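Local coordinates for superoxide dismutase [Fe] (Sulfolobus acidocaldarius, PDB 1B06), which catalyses the dismutation of superoxide radicals to hydrogen peroxide and oxygen, using one iron ion per subunit, at residues Asp117-Val122 with Ala190-Val195; Asn146-Thr151 with Asn158-Leu163. All coordinates share one frame; numbering follows the deposited sequence.

Contact 1: residues Asp117-Val122 with Ala190-Val195; sequences DRFKQV and AWWNVV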
# COMPACT_ATOMS: atom_id res chain seq x y z
N ASP A 117 -14.97 26.72 -11.94
CA ASP A 117 -15.98 25.70 -12.19
C ASP A 117 -15.38 24.40 -12.71
O ASP A 117 -15.79 23.32 -12.30
CB ASP A 117 -17.04 26.22 -13.16
CG ASP A 117 -17.99 27.22 -12.52
OD1 ASP A 117 -18.61 26.87 -11.50
OD2 ASP A 117 -18.10 28.35 -13.03
N ARG A 118 -14.41 24.49 -13.61
CA ARG A 118 -13.77 23.30 -14.14
C ARG A 118 -12.96 22.66 -13.03
O ARG A 118 -13.03 21.45 -12.82
CB ARG A 118 -12.83 23.63 -15.31
CG ARG A 118 -13.14 22.87 -16.59
CD ARG A 118 -12.51 21.48 -16.62
NE ARG A 118 -13.50 20.43 -16.42
CZ ARG A 118 -13.37 19.17 -16.82
NH1 ARG A 118 -12.28 18.76 -17.46
NH2 ARG A 118 -14.32 18.29 -16.55
N PHE A 119 -12.19 23.47 -12.31
CA PHE A 119 -11.38 22.96 -11.21
C PHE A 119 -12.27 22.16 -10.26
O PHE A 119 -11.92 21.04 -9.86
CB PHE A 119 -10.71 24.10 -10.44
CG PHE A 119 -10.10 23.66 -9.14
CD1 PHE A 119 -8.88 22.99 -9.12
CD2 PHE A 119 -10.76 23.88 -7.94
CE1 PHE A 119 -8.33 22.54 -7.92
CE2 PHE A 119 -10.22 23.43 -6.73
CZ PHE A 119 -9.00 22.76 -6.73
N LYS A 120 -13.40 22.75 -9.90
CA LYS A 120 -14.36 22.11 -8.99
C LYS A 120 -14.80 20.76 -9.55
O LYS A 120 -14.93 19.78 -8.81
CB LYS A 120 -15.57 23.01 -8.81
CG LYS A 120 -16.20 22.93 -7.46
CD LYS A 120 -16.62 24.30 -6.99
CE LYS A 120 -18.06 24.31 -6.56
NZ LYS A 120 -18.79 25.46 -7.15
N GLN A 121 -15.04 20.71 -10.85
CA GLN A 121 -15.46 19.49 -11.51
C GLN A 121 -14.37 18.43 -11.46
O GLN A 121 -14.63 17.27 -11.13
CB GLN A 121 -15.79 19.76 -12.98
CG GLN A 121 -17.19 20.30 -13.21
CD GLN A 121 -17.35 20.91 -14.59
OE1 GLN A 121 -16.67 20.51 -15.54
NE2 GLN A 121 -18.24 21.88 -14.71
N VAL A 122 -13.14 18.82 -11.79
CA VAL A 122 -12.01 17.90 -11.80
C VAL A 122 -11.64 17.44 -10.39
O VAL A 122 -11.36 16.26 -10.18
CB VAL A 122 -10.77 18.53 -12.47
CG1 VAL A 122 -9.63 17.52 -12.49
CG2 VAL A 122 -11.11 18.96 -13.88
N ALA A 190 -21.56 19.08 -0.32
CA ALA A 190 -21.83 19.94 0.83
C ALA A 190 -20.56 20.63 1.31
O ALA A 190 -20.57 21.82 1.66
CB ALA A 190 -22.43 19.13 1.96
N TRP A 191 -19.46 19.88 1.34
CA TRP A 191 -18.16 20.37 1.80
C TRP A 191 -17.73 21.68 1.12
O TRP A 191 -17.12 22.54 1.76
CB TRP A 191 -17.10 19.28 1.61
CG TRP A 191 -15.68 19.76 1.75
CD1 TRP A 191 -15.04 20.11 2.92
CD2 TRP A 191 -14.74 20.00 0.70
NE1 TRP A 191 -13.77 20.55 2.64
CE2 TRP A 191 -13.56 20.49 1.29
CE3 TRP A 191 -14.79 19.85 -0.70
CZ2 TRP A 191 -12.43 20.83 0.54
CZ3 TRP A 191 -13.67 20.19 -1.45
CH2 TRP A 191 -12.50 20.68 -0.83
N TRP A 192 -18.03 21.84 -0.17
CA TRP A 192 -17.65 23.05 -0.89
C TRP A 192 -18.21 24.31 -0.23
O TRP A 192 -17.65 25.40 -0.38
CB TRP A 192 -18.14 22.99 -2.34
CG TRP A 192 -17.36 22.04 -3.23
CD1 TRP A 192 -17.81 20.86 -3.74
CD2 TRP A 192 -16.02 22.20 -3.70
NE1 TRP A 192 -16.83 20.27 -4.50
CE2 TRP A 192 -15.71 21.08 -4.49
CE3 TRP A 192 -15.03 23.19 -3.53
CZ2 TRP A 192 -14.47 20.91 -5.12
CZ3 TRP A 192 -13.80 23.02 -4.15
CH2 TRP A 192 -13.53 21.89 -4.94
N ASN A 193 -19.30 24.17 0.51
CA ASN A 193 -19.93 25.31 1.18
C ASN A 193 -19.22 25.79 2.44
O ASN A 193 -19.54 26.87 2.95
CB ASN A 193 -21.38 24.98 1.53
CG ASN A 193 -22.24 24.82 0.30
OD1 ASN A 193 -22.34 25.73 -0.52
ND2 ASN A 193 -22.87 23.67 0.17
N VAL A 194 -18.29 25.00 2.96
CA VAL A 194 -17.57 25.39 4.17
C VAL A 194 -16.07 25.51 3.96
O VAL A 194 -15.31 25.67 4.92
CB VAL A 194 -17.82 24.39 5.33
CG1 VAL A 194 -19.25 24.52 5.82
CG2 VAL A 194 -17.52 22.96 4.88
N VAL A 195 -15.62 25.46 2.72
CA VAL A 195 -14.20 25.57 2.43
C VAL A 195 -13.70 26.96 2.81
O VAL A 195 -14.32 27.96 2.46
CB VAL A 195 -13.90 25.32 0.94
CG1 VAL A 195 -12.48 25.73 0.62
CG2 VAL A 195 -14.10 23.85 0.61
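CG of K120 rests on one face of the W192 indole, and this overlap is the tight part of the contact. It sits over the six-membered ring, 3.6 Å from its centroid and 14° off the ring normal, a CH-pi contact. From there the lysine slants away from the ring as it runs back past CD2 toward CG, in the direction opposite to that in which the tryptophan itself extends. A lysine suits this place because its methylenes can cover an aromatic face while its amine rises from the face towards the more exposed side. There the packing is loose: NZ of K120 stands 5.7 Å from the centroid of the five-membered ring of W192, 20° off the normal, long and at most weakly attractive. W191 backs the opposite face of the indole, its CZ3 3.6 Å above the plane. At the buried end CE2 of F119 meets the rim of the indole at CH2 of W192, 4.1 Å away; CG of F119 is anti to the backbone N (chi1 168°), which swings CE2 towards the tryptophan. Replacing W192 with an alanine would probably leave the methylenes of K120 and the end of F119 without their aromatic partner. The indole NE1 is hydrogen-bonded to OG of S124, one turn beyond K120 on helix 116-129, while F119 and W191 both rest on L167 of strand 165-170.

Contact 2: residues Asn146-Thr151 with Asn158-Leu163; sequences NLQIMT and NHIAEL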
# COMPACT_ATOMS: atom_id res chain seq x y z
N ASN A 146 2.94 23.91 -10.48
CA ASN A 146 1.62 23.32 -10.66
C ASN A 146 0.89 23.09 -9.35
O ASN A 146 1.51 22.83 -8.32
CB ASN A 146 1.71 21.97 -11.37
CG ASN A 146 2.11 22.09 -12.83
OD1 ASN A 146 1.95 23.14 -13.44
ND2 ASN A 146 2.63 21.01 -13.38
N LEU A 147 -0.43 23.20 -9.41
CA LEU A 147 -1.29 22.93 -8.26
C LEU A 147 -1.70 21.49 -8.55
O LEU A 147 -2.61 21.23 -9.34
CB LEU A 147 -2.50 23.87 -8.27
CG LEU A 147 -2.25 25.31 -7.86
CD1 LEU A 147 -3.48 26.15 -8.16
CD2 LEU A 147 -1.92 25.37 -6.39
N GLN A 148 -1.02 20.54 -7.91
CA GLN A 148 -1.27 19.13 -8.15
C GLN A 148 -2.34 18.46 -7.29
O GLN A 148 -2.27 18.49 -6.06
CB GLN A 148 0.04 18.35 -8.01
CG GLN A 148 -0.06 16.89 -8.33
CD GLN A 148 -0.29 16.63 -9.81
OE1 GLN A 148 0.44 17.13 -10.66
NE2 GLN A 148 -1.32 15.84 -10.11
N ILE A 149 -3.33 17.86 -7.94
CA ILE A 149 -4.40 17.15 -7.25
C ILE A 149 -3.92 15.73 -6.97
O ILE A 149 -3.21 15.15 -7.79
CB ILE A 149 -5.67 17.04 -8.11
CG1 ILE A 149 -6.34 18.40 -8.28
CG2 ILE A 149 -6.65 16.06 -7.46
CD1 ILE A 149 -7.51 18.37 -9.25
N MET A 150 -4.31 15.17 -5.84
CA MET A 150 -3.91 13.81 -5.51
C MET A 150 -4.86 13.14 -4.53
O MET A 150 -5.40 13.78 -3.63
CB MET A 150 -2.48 13.79 -4.94
CG MET A 150 -1.91 12.39 -4.68
SD MET A 150 -1.86 11.30 -6.14
CE MET A 150 -0.93 12.31 -7.25
N THR A 151 -5.08 11.85 -4.73
CA THR A 151 -5.92 11.09 -3.82
C THR A 151 -4.95 10.33 -2.92
O THR A 151 -4.07 9.62 -3.39
CB THR A 151 -6.84 10.09 -4.57
OG1 THR A 151 -6.07 9.37 -5.55
CG2 THR A 151 -7.98 10.82 -5.26
N ASN A 158 0.51 7.80 -1.02
CA ASN A 158 0.40 8.68 -2.19
C ASN A 158 0.82 10.13 -2.02
O ASN A 158 0.66 10.91 -2.95
CB ASN A 158 -1.01 8.64 -2.78
CG ASN A 158 -1.44 7.24 -3.18
OD1 ASN A 158 -0.66 6.30 -3.11
ND2 ASN A 158 -2.69 7.11 -3.60
N HIS A 159 1.33 10.51 -0.86
CA HIS A 159 1.76 11.90 -0.66
C HIS A 159 2.92 12.15 -1.60
O HIS A 159 3.68 11.24 -1.93
CB HIS A 159 2.27 12.14 0.76
CG HIS A 159 1.20 12.25 1.80
ND1 HIS A 159 0.25 13.24 1.79
CD2 HIS A 159 0.95 11.50 2.90
CE1 HIS A 159 -0.54 13.10 2.84
NE2 HIS A 159 -0.14 12.05 3.53
N ILE A 160 3.08 13.40 -2.02
CA ILE A 160 4.21 13.76 -2.86
C ILE A 160 5.13 14.45 -1.85
O ILE A 160 4.76 15.46 -1.24
CB ILE A 160 3.81 14.72 -4.00
CG1 ILE A 160 2.89 14.00 -4.99
CG2 ILE A 160 5.07 15.20 -4.73
CD1 ILE A 160 2.41 14.87 -6.14
N ALA A 161 6.31 13.87 -1.66
CA ALA A 161 7.30 14.36 -0.69
C ALA A 161 7.56 15.86 -0.67
O ALA A 161 7.77 16.48 -1.70
CB ALA A 161 8.62 13.61 -0.88
N GLU A 162 7.53 16.42 0.54
CA GLU A 162 7.81 17.83 0.80
C GLU A 162 6.82 18.90 0.34
O GLU A 162 6.93 20.06 0.74
CB GLU A 162 9.19 18.19 0.25
CG GLU A 162 10.28 17.20 0.59
CD GLU A 162 11.65 17.73 0.25
OE1 GLU A 162 11.89 18.04 -0.94
OE2 GLU A 162 12.49 17.85 1.16
N LEU A 163 5.85 18.55 -0.50
CA LEU A 163 4.91 19.55 -0.99
C LEU A 163 3.87 19.96 0.04
O LEU A 163 3.32 19.11 0.75
CB LEU A 163 4.22 19.04 -2.26
CG LEU A 163 5.11 18.65 -3.45
CD1 LEU A 163 4.26 18.58 -4.71
CD2 LEU A 163 6.22 19.67 -3.62
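N158 donates from ND2 to the carbonyl O of T151, tying the connection that follows strand 147-153 back to this outer strand of the antiparallel three-stranded sheet in the C-terminal domain. The bond is 2.9 Å long and nearly straight, at 164°; the acceptor lies in the plane of the asparagine amide, although the donor is tilted from the carbonyl plane. Asparagine fits here because its short amide reaches a backbone carbonyl while ND2 also serves E153. Beside this bond, CG of M150 packs 3.4 Å from the carbonyl O of N158. Further along, CD1 of I160 meets CG of Q148 at 3.9 Å, the two side chains crossing at about a right angle. The flexible thioether of M150, bent at chi2 and chi3, carries its CE to the same CD1 of I160, and M150 also packs on L71 of the second subunit. In the next shell, backbone bonds from Q148 to Y139 and from M150 to V137 fix the strand, and a type II turn from I160 to L163 redirects the loop. The glutamine chain bends at chi2 (70°), and NE2 of Q148 reaches a lone pair of O of I149, 3.1 Å away.

In the fold
From the N terminus, the chain first passes through the helical hairpin of helices 27-57 and 67-89 before reaching helix 116-129, where contact 1 begins. Strand 134-140 follows, then strand 147-153, and contact 2 closes a short loop between that outer strand and residues 158-163. The chain goes on through strand 165-170 and helix 184-191 to residues 190-195, where contact 1 closes a far longer loop. Contact 2 is therefore nested inside contact 1. Their centres are about 18 Å apart, yet they touch where CG1 of V122 packs 4.0 Å from CD1 of I149. Contact 1 ties helix 116-129 to the chain around the end of helix 184-191, whereas contact 2 fastens the strand connection, beside the second subunit.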